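Local coordinates for protein ribosomal RNA small subunit methyltransferase E (Thermotoga maritima, PDB 1Z85) that probably methylates the N3 position of a specific uridine in 16S ribosomal RNA within the assembled 30S subunit, using S-adenosyl-L-methionine as methyl donor, at residues D29-H35 with R136-K140; T50-S56 with Y145-K149; E85-V91 with V111-H117; R98-L102 with F216-I221; G160-T164 with D175-E179. The contacts are given in a common frame with arbitrary orientation. Residue numbers count along the deposited sequence, not the author numbering.

Contact 1: D29-H35 with R136-K140; sequences DEREAHH and REAAK
Two helical segments, 30-35 and 136-140, run with their N-to-C directions 40° apart (signed crossing angle -40°), and their axes come no nearer than 13.2 Å. The closest CA pair, Glu32 and Glu137, is 9.9 Å apart, so long polar side chains span the gap. Asp29 is the N-cap of the first helix: with chi1 p, its OD1 accepts from Glu32 N at 3.2 Å. The same carboxylate holds Arg136, whose NH1 donates to Asp29 OD1 at 3.2 Å and whose NH2 donates to Asp29 OD2 at 3.0 Å. Arg136 NH1 also reaches Glu32 OE2 at 3.0 Å, and Arg31 CD lies over one face of the Arg136 guanidinium. This is a six-residue salt-bridge network joining the PUA-like N-terminal domain to the SPOUT methyltransferase domain. Glu32, with chi1 and chi2 both m, offers OE2 to Lys140 NZ at 2.7 Å and OE1 to the same nitrogen at 3.0 Å, the latter bond weak; OE1 also accepts from the backbone nitrogen of Tyr18. Lys140 NZ further donates to His35 ND1 at 3.1 Å and to Glu137 OE1 at 3.0 Å. Glu137 OE2 takes a 3.1 Å bond from Arg31 NH1 but stands 4.3 Å from Glu32 OE2, a like-charge approach bordered by Arg136 and Lys140, which each bond to Glu32.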
# COMPACT_ATOMS: atom_id res chain seq x y z
N ASP B 29 -0.85 17.99 25.70
CA ASP B 29 0.17 18.94 25.25
C ASP B 29 -0.35 19.91 24.17
O ASP B 29 -1.54 19.90 23.82
CB ASP B 29 1.45 18.21 24.82
CG ASP B 29 1.28 17.39 23.54
OD1 ASP B 29 0.18 17.36 22.94
OD2 ASP B 29 2.28 16.77 23.11
N GLU B 30 0.54 20.77 23.67
CA GLU B 30 0.12 21.84 22.76
C GLU B 30 -0.45 21.29 21.47
O GLU B 30 -1.41 21.82 20.93
CB GLU B 30 1.27 22.77 22.42
CG GLU B 30 0.89 23.84 21.40
CD GLU B 30 1.88 24.97 21.32
OE1 GLU B 30 2.86 24.99 22.12
OE2 GLU B 30 1.67 25.85 20.46
N ARG B 31 0.17 20.23 20.99
CA ARG B 31 -0.23 19.57 19.78
C ARG B 31 -1.68 19.12 19.85
O ARG B 31 -2.43 19.38 18.93
CB ARG B 31 0.70 18.39 19.51
CG ARG B 31 0.20 17.41 18.49
CD ARG B 31 1.31 16.46 18.10
NE ARG B 31 2.29 17.20 17.34
CZ ARG B 31 2.35 17.27 16.01
NH1 ARG B 31 1.50 16.60 15.22
NH2 ARG B 31 3.31 18.00 15.46
N GLU B 32 -2.07 18.49 20.96
CA GLU B 32 -3.45 18.02 21.12
C GLU B 32 -4.43 19.16 21.25
O GLU B 32 -5.52 19.10 20.68
CB GLU B 32 -3.65 17.10 22.33
CG GLU B 32 -2.98 15.75 22.26
CD GLU B 32 -3.33 14.95 21.00
OE1 GLU B 32 -4.47 14.43 20.90
OE2 GLU B 32 -2.44 14.84 20.12
N ALA B 33 -4.08 20.20 22.01
CA ALA B 33 -4.98 21.33 22.17
C ALA B 33 -5.32 21.99 20.83
O ALA B 33 -6.44 22.46 20.65
CB ALA B 33 -4.42 22.36 23.15
N HIS B 34 -4.35 22.05 19.92
CA HIS B 34 -4.61 22.58 18.58
C HIS B 34 -5.60 21.70 17.82
O HIS B 34 -6.43 22.21 17.09
CB HIS B 34 -3.32 22.71 17.77
CG HIS B 34 -3.53 23.24 16.38
ND1 HIS B 34 -3.42 22.45 15.25
CD2 HIS B 34 -3.89 24.47 15.93
CE1 HIS B 34 -3.68 23.17 14.18
NE2 HIS B 34 -3.96 24.40 14.56
N HIS B 35 -5.50 20.39 18.00
CA HIS B 35 -6.33 19.41 17.29
C HIS B 35 -7.74 19.51 17.81
O HIS B 35 -8.69 19.33 17.06
CB HIS B 35 -5.70 17.99 17.40
CG HIS B 35 -6.59 16.84 17.02
ND1 HIS B 35 -6.43 15.57 17.56
CD2 HIS B 35 -7.64 16.74 16.16
CE1 HIS B 35 -7.34 14.76 17.06
NE2 HIS B 35 -8.09 15.44 16.21
N ARG B 136 2.08 8.43 17.39
CA ARG B 136 0.91 8.96 18.05
C ARG B 136 -0.18 9.29 17.03
O ARG B 136 -1.31 8.91 17.17
CB ARG B 136 1.30 10.21 18.83
CG ARG B 136 0.15 10.82 19.58
CD ARG B 136 0.22 12.33 19.60
NE ARG B 136 1.34 12.75 20.41
CZ ARG B 136 1.39 13.88 21.12
NH1 ARG B 136 0.38 14.75 21.15
NH2 ARG B 136 2.49 14.12 21.83
N GLU B 137 0.15 10.06 16.00
CA GLU B 137 -0.90 10.55 15.11
C GLU B 137 -1.52 9.39 14.36
O GLU B 137 -2.72 9.33 14.23
CB GLU B 137 -0.37 11.63 14.13
CG GLU B 137 0.06 12.98 14.83
CD GLU B 137 -1.09 13.75 15.56
OE1 GLU B 137 -2.25 13.29 15.57
OE2 GLU B 137 -0.83 14.81 16.14
N ALA B 138 -0.70 8.44 13.92
CA ALA B 138 -1.21 7.21 13.27
C ALA B 138 -2.10 6.36 14.18
O ALA B 138 -3.19 5.93 13.78
CB ALA B 138 -0.05 6.35 12.76
N ALA B 139 -1.65 6.11 15.39
CA ALA B 139 -2.44 5.37 16.36
C ALA B 139 -3.77 6.06 16.65
O ALA B 139 -4.78 5.39 16.75
CB ALA B 139 -1.61 5.22 17.65
N LYS B 140 -3.79 7.39 16.78
CA LYS B 140 -5.06 8.08 17.06
C LYS B 140 -6.02 7.83 15.91
O LYS B 140 -7.20 7.61 16.12
CB LYS B 140 -4.89 9.60 17.28
CG LYS B 140 -4.33 9.99 18.64
CD LYS B 140 -3.62 11.37 18.60
CE LYS B 140 -4.49 12.47 17.94
NZ LYS B 140 -3.86 13.82 18.03

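Contact 2: T50-S56 with Y145-K149; sequences TDGNGFS and YLFPK
Residues 51-54 form the turn of the beta hairpin between antiparallel strands 46-50 and 55-64, and segment 145-149, the loop leading into strand 149-152, lies against it. Asn53 and Leu146 form a single beta bridge, CA atoms 4.5 Å apart, with Phe147 N donating to Gly52 O at 3.0 Å and Gly54 N to Tyr145 O at 2.8 Å. Thr50 (chi1 t) makes an ST turn, its OG1 accepting from Gly52 N at 3.0 Å and donating to Phe55 O at 2.8 Å; Asp51 (chi1 p) makes an Asx turn, its OD1 accepting from Asn53 N at 3.0 Å. Phe147 (chi1 m, chi2 near 1°) turns one ring face to Gly52 CA, 3.6 Å from the centroid and 6° off the normal, a CH-pi contact. Tyr145, m with chi2 near 85°, brings CE2 to 3.6 Å from Ser56 CB; its OH and Ser56 OG both hydrogen-bond Glu48. Lys149 (m, m, t, t) curls back so that its NZ donates to a water at 2.7 Å, which donates to Gly52 O at 2.9 Å and Phe147 O at 2.7 Å. Here the direct hydrogen bonds between the segments run from backbone to backbone, so the pairing rests on the path of the turn; Gly52, with positive phi and no CB to clash, lets the Phe147 ring close over it.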
# COMPACT_ATOMS: atom_id res chain seq x y z
N THR B 50 -6.63 8.27 24.96
CA THR B 50 -5.82 7.14 25.36
C THR B 50 -4.49 7.62 25.89
O THR B 50 -4.03 8.70 25.53
CB THR B 50 -5.55 6.17 24.20
OG1 THR B 50 -4.71 5.08 24.65
CG2 THR B 50 -4.90 6.88 23.04
N ASP B 51 -3.87 6.82 26.75
CA ASP B 51 -2.52 7.12 27.20
C ASP B 51 -1.46 6.46 26.32
O ASP B 51 -0.30 6.64 26.55
CB ASP B 51 -2.32 6.74 28.67
CG ASP B 51 -2.65 5.31 28.96
OD1 ASP B 51 -3.00 4.59 28.01
OD2 ASP B 51 -2.59 4.92 30.15
N GLY B 52 -1.87 5.67 25.33
CA GLY B 52 -0.93 4.87 24.55
C GLY B 52 -0.37 3.62 25.22
O GLY B 52 0.52 2.97 24.67
N ASN B 53 -0.87 3.27 26.41
CA ASN B 53 -0.49 2.00 27.05
C ASN B 53 -1.67 1.06 27.19
O ASN B 53 -1.67 0.18 28.05
CB ASN B 53 0.17 2.22 28.40
CG ASN B 53 1.22 3.30 28.35
OD1 ASN B 53 1.18 4.23 29.16
ND2 ASN B 53 2.14 3.21 27.38
N GLY B 54 -2.65 1.21 26.32
CA GLY B 54 -3.78 0.28 26.28
C GLY B 54 -5.05 0.76 26.94
O GLY B 54 -6.10 0.08 26.87
N PHE B 55 -5.01 1.94 27.56
CA PHE B 55 -6.19 2.39 28.26
C PHE B 55 -6.94 3.45 27.49
O PHE B 55 -6.36 4.23 26.71
CB PHE B 55 -5.85 2.85 29.68
CG PHE B 55 -5.38 1.72 30.55
CD1 PHE B 55 -4.04 1.31 30.52
CD2 PHE B 55 -6.26 1.04 31.36
CE1 PHE B 55 -3.59 0.27 31.29
CE2 PHE B 55 -5.82 -0.01 32.15
CZ PHE B 55 -4.46 -0.40 32.10
N SER B 56 -8.25 3.40 27.70
CA SER B 56 -9.18 4.39 27.18
C SER B 56 -9.77 5.19 28.36
O SER B 56 -10.14 4.61 29.39
CB SER B 56 -10.28 3.69 26.37
OG SER B 56 -11.29 4.60 25.96
N TYR B 145 -4.79 1.62 21.01
CA TYR B 145 -4.67 2.10 22.38
C TYR B 145 -3.31 1.82 23.00
O TYR B 145 -2.87 2.55 23.91
CB TYR B 145 -5.79 1.52 23.26
CG TYR B 145 -7.13 2.04 22.83
CD1 TYR B 145 -7.83 1.44 21.80
CD2 TYR B 145 -7.68 3.16 23.44
CE1 TYR B 145 -9.08 1.93 21.39
CE2 TYR B 145 -8.92 3.65 23.04
CZ TYR B 145 -9.61 3.03 22.02
OH TYR B 145 -10.81 3.53 21.60
N LEU B 146 -2.67 0.75 22.53
CA LEU B 146 -1.33 0.39 22.98
C LEU B 146 -0.39 0.68 21.82
O LEU B 146 -0.43 0.00 20.82
CB LEU B 146 -1.27 -1.08 23.43
CG LEU B 146 0.13 -1.59 23.83
CD1 LEU B 146 0.70 -0.91 25.09
CD2 LEU B 146 0.15 -3.08 24.05
N PHE B 147 0.43 1.71 21.96
CA PHE B 147 1.25 2.20 20.84
C PHE B 147 2.45 1.26 20.73
O PHE B 147 2.90 0.77 21.76
CB PHE B 147 1.75 3.65 21.14
CG PHE B 147 0.67 4.74 21.13
CD1 PHE B 147 -0.66 4.46 20.89
CD2 PHE B 147 1.01 6.05 21.39
CE1 PHE B 147 -1.63 5.47 20.91
CE2 PHE B 147 0.05 7.08 21.40
CZ PHE B 147 -1.26 6.79 21.15
N PRO B 148 3.03 1.06 19.50
CA PRO B 148 4.33 0.43 19.44
C PRO B 148 5.40 1.27 20.14
O PRO B 148 5.32 2.50 20.16
CB PRO B 148 4.64 0.36 17.93
CG PRO B 148 3.80 1.42 17.32
CD PRO B 148 2.56 1.45 18.17
N LYS B 149 6.38 0.58 20.71
CA LYS B 149 7.54 1.20 21.27
C LYS B 149 8.49 1.53 20.13
O LYS B 149 8.41 0.90 19.10
CB LYS B 149 8.26 0.26 22.26
CG LYS B 149 7.40 -0.48 23.26
CD LYS B 149 6.51 0.41 24.12
CE LYS B 149 5.80 -0.43 25.23
NZ LYS B 149 4.63 0.26 25.89
O HOH W 1 3.09 1.78 24.21

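Contact 3: E85-V91 with V111-H117; sequences EKLSVVV and VDEIFFH
This is a parallel strand pairing inside the sheet of the methyltransferase domain, between strands 87-91 and 113-117, whose axes approach to 4.6 Å at 23° (signed crossing angle -23°). The register pairs Ser88 with Glu113, Val89 with Ile114, Val90 with Phe115 and Val91 with Phe116, CA atoms 4.6 to 5.1 Å apart. Hydrogen bonds alternate in direction: Val89 N to Glu113 O at 3.0 Å, Phe115 N to Val89 O at 2.9 Å, Val91 N to Phe115 O at 2.8 Å and His117 N to Val91 O at 3.0 Å. With helix 96-108 connecting them, the strands make a beta-alpha-beta crossover of the alpha/beta knot fold. Ahead of the regular pairing, Leu87 O accepts from both Asp112 N (2.9 Å) and Glu113 N (3.3 Å), and Asp112 OD2, which also forms a salt bridge with Lys233, accepts from Leu87 N at 3.0 Å. Val89, Val91, Ile114 and Phe116 share the face met by helix 96-108. Here Val89 CG2 lies 3.4 Å from Val111 CG2, Val91 CG2 3.6 Å from Ile114 CG2, and Val91 CG1 3.7 Å from Phe116 CE1 at the ring edge. On the face bearing Ser88, Val90, Glu113 and Phe115, Ser88 CB meets the edge of the Phe115 ring, 3.9 Å from CE2.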
# COMPACT_ATOMS: atom_id res chain seq x y z
N GLU B 85 3.54 -12.72 22.28
CA GLU B 85 4.55 -12.76 21.22
C GLU B 85 4.58 -11.50 20.33
O GLU B 85 3.58 -11.05 19.78
CB GLU B 85 4.55 -14.11 20.51
CG GLU B 85 4.27 -14.20 19.04
CD GLU B 85 4.27 -15.67 18.61
OE1 GLU B 85 5.09 -16.43 19.17
OE2 GLU B 85 3.43 -16.07 17.76
N LYS B 86 5.75 -10.91 20.27
CA LYS B 86 5.90 -9.59 19.69
C LYS B 86 6.28 -9.72 18.22
O LYS B 86 7.00 -10.64 17.82
CB LYS B 86 6.96 -8.74 20.41
CG LYS B 86 6.90 -8.75 21.93
CD LYS B 86 6.54 -7.39 22.55
CE LYS B 86 6.54 -7.47 24.10
NZ LYS B 86 5.63 -8.53 24.65
N LEU B 87 5.76 -8.77 17.44
CA LEU B 87 6.21 -8.53 16.08
C LEU B 87 7.08 -7.27 16.08
O LEU B 87 6.63 -6.18 16.45
CB LEU B 87 4.99 -8.37 15.17
CG LEU B 87 5.31 -7.95 13.72
CD1 LEU B 87 6.19 -8.97 13.03
CD2 LEU B 87 4.04 -7.76 12.97
N SER B 88 8.33 -7.42 15.68
CA SER B 88 9.29 -6.31 15.68
C SER B 88 9.68 -6.01 14.22
O SER B 88 9.76 -6.92 13.40
CB SER B 88 10.53 -6.65 16.52
OG SER B 88 10.15 -6.99 17.85
N VAL B 89 9.91 -4.73 13.90
CA VAL B 89 10.39 -4.33 12.60
C VAL B 89 11.60 -3.43 12.76
O VAL B 89 11.59 -2.50 13.56
CB VAL B 89 9.26 -3.61 11.81
CG1 VAL B 89 9.73 -3.17 10.48
CG2 VAL B 89 8.02 -4.56 11.59
N VAL B 90 12.64 -3.68 11.98
CA VAL B 90 13.78 -2.77 11.87
C VAL B 90 13.53 -1.87 10.68
O VAL B 90 13.42 -2.36 9.54
CB VAL B 90 15.08 -3.49 11.64
CG1 VAL B 90 16.20 -2.52 11.44
CG2 VAL B 90 15.35 -4.41 12.82
N VAL B 91 13.31 -0.58 10.99
CA VAL B 91 13.08 0.51 10.02
C VAL B 91 14.40 1.23 9.74
O VAL B 91 15.11 1.66 10.67
CB VAL B 91 12.02 1.47 10.56
CG1 VAL B 91 11.85 2.75 9.65
CG2 VAL B 91 10.67 0.73 10.73
N VAL B 111 2.38 -4.02 14.34
CA VAL B 111 3.74 -4.17 14.87
C VAL B 111 3.81 -3.65 16.31
O VAL B 111 3.23 -2.61 16.64
CB VAL B 111 4.76 -3.45 13.95
CG1 VAL B 111 6.12 -3.34 14.57
CG2 VAL B 111 4.82 -4.12 12.58
N ASP B 112 4.49 -4.41 17.17
CA ASP B 112 4.66 -4.10 18.61
C ASP B 112 5.89 -3.26 18.95
O ASP B 112 5.84 -2.44 19.85
CB ASP B 112 4.71 -5.40 19.44
CG ASP B 112 3.43 -6.21 19.30
OD1 ASP B 112 2.34 -5.69 19.62
OD2 ASP B 112 3.51 -7.33 18.81
N GLU B 113 7.00 -3.45 18.21
CA GLU B 113 8.24 -2.69 18.41
C GLU B 113 8.90 -2.25 17.10
O GLU B 113 9.09 -3.06 16.21
CB GLU B 113 9.28 -3.50 19.19
CG GLU B 113 8.75 -4.05 20.48
CD GLU B 113 9.63 -3.75 21.72
OE1 GLU B 113 10.58 -2.88 21.65
OE2 GLU B 113 9.31 -4.38 22.77
N ILE B 114 9.25 -0.96 17.02
CA ILE B 114 10.01 -0.41 15.90
C ILE B 114 11.47 -0.14 16.38
O ILE B 114 11.70 0.41 17.47
CB ILE B 114 9.38 0.88 15.44
CG1 ILE B 114 7.88 0.65 15.19
CG2 ILE B 114 10.10 1.44 14.21
CD1 ILE B 114 7.13 1.88 14.77
N PHE B 115 12.43 -0.56 15.56
CA PHE B 115 13.86 -0.37 15.81
C PHE B 115 14.43 0.41 14.64
O PHE B 115 14.34 -0.01 13.48
CB PHE B 115 14.60 -1.69 15.97
CG PHE B 115 14.22 -2.45 17.20
CD1 PHE B 115 14.87 -2.24 18.39
CD2 PHE B 115 13.17 -3.38 17.17
CE1 PHE B 115 14.51 -2.95 19.53
CE2 PHE B 115 12.77 -4.06 18.30
CZ PHE B 115 13.45 -3.87 19.49
N PHE B 116 15.03 1.55 14.95
CA PHE B 116 15.64 2.41 13.93
C PHE B 116 17.11 2.14 13.77
O PHE B 116 17.91 2.39 14.67
CB PHE B 116 15.37 3.87 14.30
CG PHE B 116 13.95 4.24 14.19
CD1 PHE B 116 13.32 4.20 12.97
CD2 PHE B 116 13.22 4.61 15.29
CE1 PHE B 116 12.01 4.54 12.87
CE2 PHE B 116 11.88 4.95 15.18
CZ PHE B 116 11.30 4.92 14.01
N HIS B 117 17.49 1.68 12.57
CA HIS B 117 18.88 1.42 12.25
C HIS B 117 19.39 2.25 11.04
O HIS B 117 18.74 2.40 10.03
CB HIS B 117 19.06 -0.11 12.03
CG HIS B 117 20.50 -0.54 11.90
ND1 HIS B 117 21.03 -0.94 10.69
CD2 HIS B 117 21.50 -0.63 12.80
CE1 HIS B 117 22.32 -1.23 10.86
NE2 HIS B 117 22.61 -1.10 12.14

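Contact 4: R98-L102 with F216-I221; sequences RTRFL and FETAAI
Arg98 lays its guanidinium flat on the ring of Phe216, centres 3.9 Å apart and planes at 23°. Its CZ is 19° off the ring normal, so this is both a stack and a cation-pi contact; NH2 comes within 3.4 Å of Phe216 CD1. The arginine bends to this position with chi1 m, chi2 t and chi3 p. Its helix, 98-102, and helix 216-221 run 28° apart (signed crossing angle -28°), with an axis approach of 11.3 Å and nearest CA pairs Leu102-Ala220 at 7.6 Å and Phe101-Glu217 at 7.9 Å. Phe101, chi1 t, fills this spacing as a knob in a hole made by Phe216, Glu217, Ala220 and Ile221. Glu217 CG makes a CH-pi contact over its face, 3.7 Å from the centroid and 11° off the normal, while Phe101 CZ is 3.7 Å from Ile221 CD1 at the ring edge. The Phe101 and Phe216 rings meet obliquely, centroids 5.7 Å apart and planes at 58°. Leu102 completes the apolar layer: its CG is 3.9 Å from Phe216 CZ and its CD2 3.9 Å from Ala220 CB. Thr218 and Ile221 pack on Ile221 of the second subunit. A knob-into-hole contact between two helices flanking a parallel sheet, with helix 216-230 packing on its copy in the second subunit and Thr218 OG1 hydrogen-bonded to Glu108 of helix 96-108 there, fits the dimeric alpha/beta knot fold of SPOUT methyltransferases.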
# COMPACT_ATOMS: atom_id res chain seq x y z
N ARG B 98 10.14 8.17 3.29
CA ARG B 98 10.14 6.71 3.38
C ARG B 98 9.97 6.30 4.83
O ARG B 98 9.20 5.41 5.12
CB ARG B 98 11.43 6.13 2.85
CG ARG B 98 11.49 6.14 1.35
CD ARG B 98 12.90 5.90 0.82
NE ARG B 98 13.27 4.49 0.83
CZ ARG B 98 13.15 3.66 -0.21
NH1 ARG B 98 12.57 4.04 -1.36
NH2 ARG B 98 13.56 2.43 -0.06
N THR B 99 10.75 6.93 5.74
CA THR B 99 10.74 6.62 7.18
C THR B 99 9.38 6.87 7.79
O THR B 99 8.91 6.07 8.51
CB THR B 99 11.83 7.39 7.92
OG1 THR B 99 13.09 7.16 7.28
CG2 THR B 99 12.01 6.91 9.33
N ARG B 100 8.74 7.99 7.47
CA ARG B 100 7.45 8.29 8.05
C ARG B 100 6.43 7.24 7.62
O ARG B 100 5.65 6.76 8.42
CB ARG B 100 7.02 9.69 7.59
CG ARG B 100 5.67 10.15 8.14
CD ARG B 100 5.20 11.39 7.31
NE ARG B 100 3.78 11.76 7.35
CZ ARG B 100 3.07 12.17 8.42
NH1 ARG B 100 3.59 12.19 9.65
NH2 ARG B 100 1.78 12.51 8.24
N PHE B 101 6.45 6.89 6.33
CA PHE B 101 5.61 5.84 5.73
C PHE B 101 5.76 4.49 6.43
O PHE B 101 4.76 3.87 6.80
CB PHE B 101 5.90 5.68 4.22
CG PHE B 101 5.19 4.52 3.59
CD1 PHE B 101 3.85 4.63 3.23
CD2 PHE B 101 5.82 3.31 3.43
CE1 PHE B 101 3.17 3.52 2.69
CE2 PHE B 101 5.16 2.22 2.93
CZ PHE B 101 3.83 2.30 2.56
N LEU B 102 7.00 4.07 6.66
CA LEU B 102 7.22 2.78 7.27
C LEU B 102 6.74 2.74 8.71
O LEU B 102 6.11 1.76 9.12
CB LEU B 102 8.68 2.38 7.22
CG LEU B 102 9.27 2.07 5.84
CD1 LEU B 102 10.80 1.90 5.96
CD2 LEU B 102 8.63 0.81 5.29
N PHE B 216 8.49 0.21 -3.69
CA PHE B 216 8.83 0.24 -2.26
C PHE B 216 7.58 0.15 -1.35
O PHE B 216 7.51 -0.70 -0.49
CB PHE B 216 9.65 1.51 -1.99
CG PHE B 216 9.64 1.98 -0.57
CD1 PHE B 216 10.38 1.33 0.39
CD2 PHE B 216 8.86 3.09 -0.21
CE1 PHE B 216 10.32 1.74 1.71
CE2 PHE B 216 8.79 3.52 1.10
CZ PHE B 216 9.53 2.85 2.07
N GLU B 217 6.62 1.06 -1.51
CA GLU B 217 5.49 1.12 -0.59
C GLU B 217 4.63 -0.14 -0.65
O GLU B 217 4.10 -0.60 0.36
CB GLU B 217 4.64 2.36 -0.87
CG GLU B 217 5.32 3.72 -0.49
CD GLU B 217 4.35 4.93 -0.48
OE1 GLU B 217 3.12 4.77 -0.79
OE2 GLU B 217 4.82 6.05 -0.12
N THR B 218 4.52 -0.71 -1.84
CA THR B 218 3.75 -1.95 -2.02
C THR B 218 4.44 -3.17 -1.42
O THR B 218 3.82 -3.97 -0.68
CB THR B 218 3.45 -2.14 -3.52
OG1 THR B 218 2.74 -1.00 -3.99
CG2 THR B 218 2.58 -3.35 -3.78
N ALA B 219 5.73 -3.34 -1.71
CA ALA B 219 6.51 -4.44 -1.11
C ALA B 219 6.49 -4.43 0.42
O ALA B 219 6.45 -5.49 1.04
CB ALA B 219 7.95 -4.36 -1.55
N ALA B 220 6.60 -3.24 1.02
CA ALA B 220 6.62 -3.13 2.48
C ALA B 220 5.28 -3.48 3.12
O ALA B 220 5.21 -4.14 4.13
CB ALA B 220 6.99 -1.74 2.85
N ILE B 221 4.20 -3.03 2.49
CA ILE B 221 2.85 -3.35 2.97
C ILE B 221 2.57 -4.80 2.83
O ILE B 221 2.04 -5.45 3.73
CB ILE B 221 1.79 -2.51 2.19
CG1 ILE B 221 1.84 -1.04 2.68
CG2 ILE B 221 0.43 -3.11 2.33
CD1 ILE B 221 1.08 -0.04 1.84

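Contact 5: G160-T164 with D175-E179; sequences GNVIT and DANLE
One side-chain amide makes both hydrogen bonds between the segments: Asn161 ND2 donates to Glu179 O at 2.9 Å, with an N-H...O angle of 174°, and to Asn177 O at 3.1 Å, at 148°. Asn161, chi1 t, points its CA-to-CB bond toward residues 175-179, so that the amide meets two backbone carbonyls of a segment without regular secondary structure. The CA atoms of Asn161 and Leu178 are 7.2 Å apart and those of Ile163 and Ala176 8.1 Å, too far for backbone pairing. Two residues on along the extended chain, Ile163 (m, m) also faces the loop; its CD1 lies 4.2 Å from Ala176 CB, 4.1 Å from Leu178 CD2 and 3.9 Å from Asn177 O. Only 197 Å² is buried in this surface contact. The loop leads back from strand 161-165 to strand 182-186, its parallel neighbour in the methyltransferase sheet, and Leu178 packs against Tyr226, Ile227 and Lys230 of helix 216-230.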
# COMPACT_ATOMS: atom_id res chain seq x y z
N GLY B 160 15.95 -15.22 17.68
CA GLY B 160 14.72 -15.74 17.17
C GLY B 160 14.65 -15.68 15.66
O GLY B 160 15.64 -15.52 14.96
N ASN B 161 13.43 -15.84 15.18
CA ASN B 161 13.12 -15.87 13.77
C ASN B 161 13.28 -14.46 13.20
O ASN B 161 12.61 -13.57 13.67
CB ASN B 161 11.66 -16.34 13.62
CG ASN B 161 11.38 -16.99 12.31
OD1 ASN B 161 12.09 -16.79 11.33
ND2 ASN B 161 10.32 -17.77 12.26
N VAL B 162 14.17 -14.27 12.24
CA VAL B 162 14.28 -13.01 11.52
C VAL B 162 14.05 -13.21 10.02
O VAL B 162 14.52 -14.18 9.42
CB VAL B 162 15.65 -12.35 11.73
CG1 VAL B 162 15.65 -10.90 11.25
CG2 VAL B 162 16.09 -12.43 13.24
N ILE B 163 13.28 -12.29 9.45
CA ILE B 163 12.97 -12.25 8.02
C ILE B 163 13.51 -10.93 7.47
O ILE B 163 13.19 -9.86 8.01
CB ILE B 163 11.44 -12.23 7.78
CG1 ILE B 163 10.72 -13.32 8.55
CG2 ILE B 163 11.12 -12.36 6.27
CD1 ILE B 163 10.92 -14.65 7.97
N THR B 164 14.29 -10.98 6.40
CA THR B 164 14.84 -9.76 5.79
C THR B 164 14.13 -9.47 4.47
O THR B 164 14.09 -10.31 3.59
CB THR B 164 16.35 -9.89 5.56
OG1 THR B 164 16.99 -10.09 6.81
CG2 THR B 164 16.92 -8.62 4.92
N ASP B 175 6.93 -19.03 1.27
CA ASP B 175 7.62 -20.25 1.71
C ASP B 175 8.19 -20.08 3.13
O ASP B 175 8.38 -21.06 3.82
CB ASP B 175 8.74 -20.65 0.74
N ALA B 176 8.43 -18.84 3.55
CA ALA B 176 9.15 -18.57 4.80
C ALA B 176 8.49 -19.18 6.03
O ALA B 176 7.25 -19.23 6.12
CB ALA B 176 9.32 -17.11 5.01
N ASN B 177 9.31 -19.69 6.94
CA ASN B 177 8.81 -20.11 8.24
C ASN B 177 8.56 -18.92 9.14
O ASN B 177 9.42 -18.04 9.28
CB ASN B 177 9.76 -21.04 8.94
CG ASN B 177 9.20 -21.51 10.24
OD1 ASN B 177 8.24 -22.27 10.27
ND2 ASN B 177 9.75 -21.01 11.33
N LEU B 178 7.39 -18.91 9.78
CA LEU B 178 6.96 -17.79 10.59
C LEU B 178 6.70 -18.19 12.06
O LEU B 178 6.14 -17.42 12.83
CB LEU B 178 5.71 -17.16 9.97
CG LEU B 178 5.87 -16.62 8.54
CD1 LEU B 178 4.53 -16.11 8.03
CD2 LEU B 178 6.93 -15.53 8.42
N GLU B 179 7.17 -19.37 12.45
CA GLU B 179 7.08 -19.82 13.84
C GLU B 179 7.69 -18.85 14.86
O GLU B 179 8.79 -18.34 14.69
CB GLU B 179 7.77 -21.20 14.00
CG GLU B 179 7.04 -22.35 13.35
CD GLU B 179 5.72 -22.58 14.03
OE1 GLU B 179 5.74 -23.20 15.12
OE2 GLU B 179 4.70 -22.08 13.50

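In the fold
From the N terminus, the chain passes through the PUA-like barrel, where contacts 1 and 2 open, and into the parallel sheet of the methyltransferase domain. Contact 3 closes first, across the crossover helix that carries residues 98-102 of contact 4, and is nested inside the loops of contacts 1 and 2. Those two close next, in crossing order, tying the barrel to the far domain; they touch where Ala139 CB lies 3.3 Å from Phe147 CE1. Contact 5 then closes a short loop within that of contact 4, which closes last after crossing contacts 1, 2 and 3. Contacts 3 and 5 reach the same sheet, and Leu102 joins contact 4 to Val91 of contact 3.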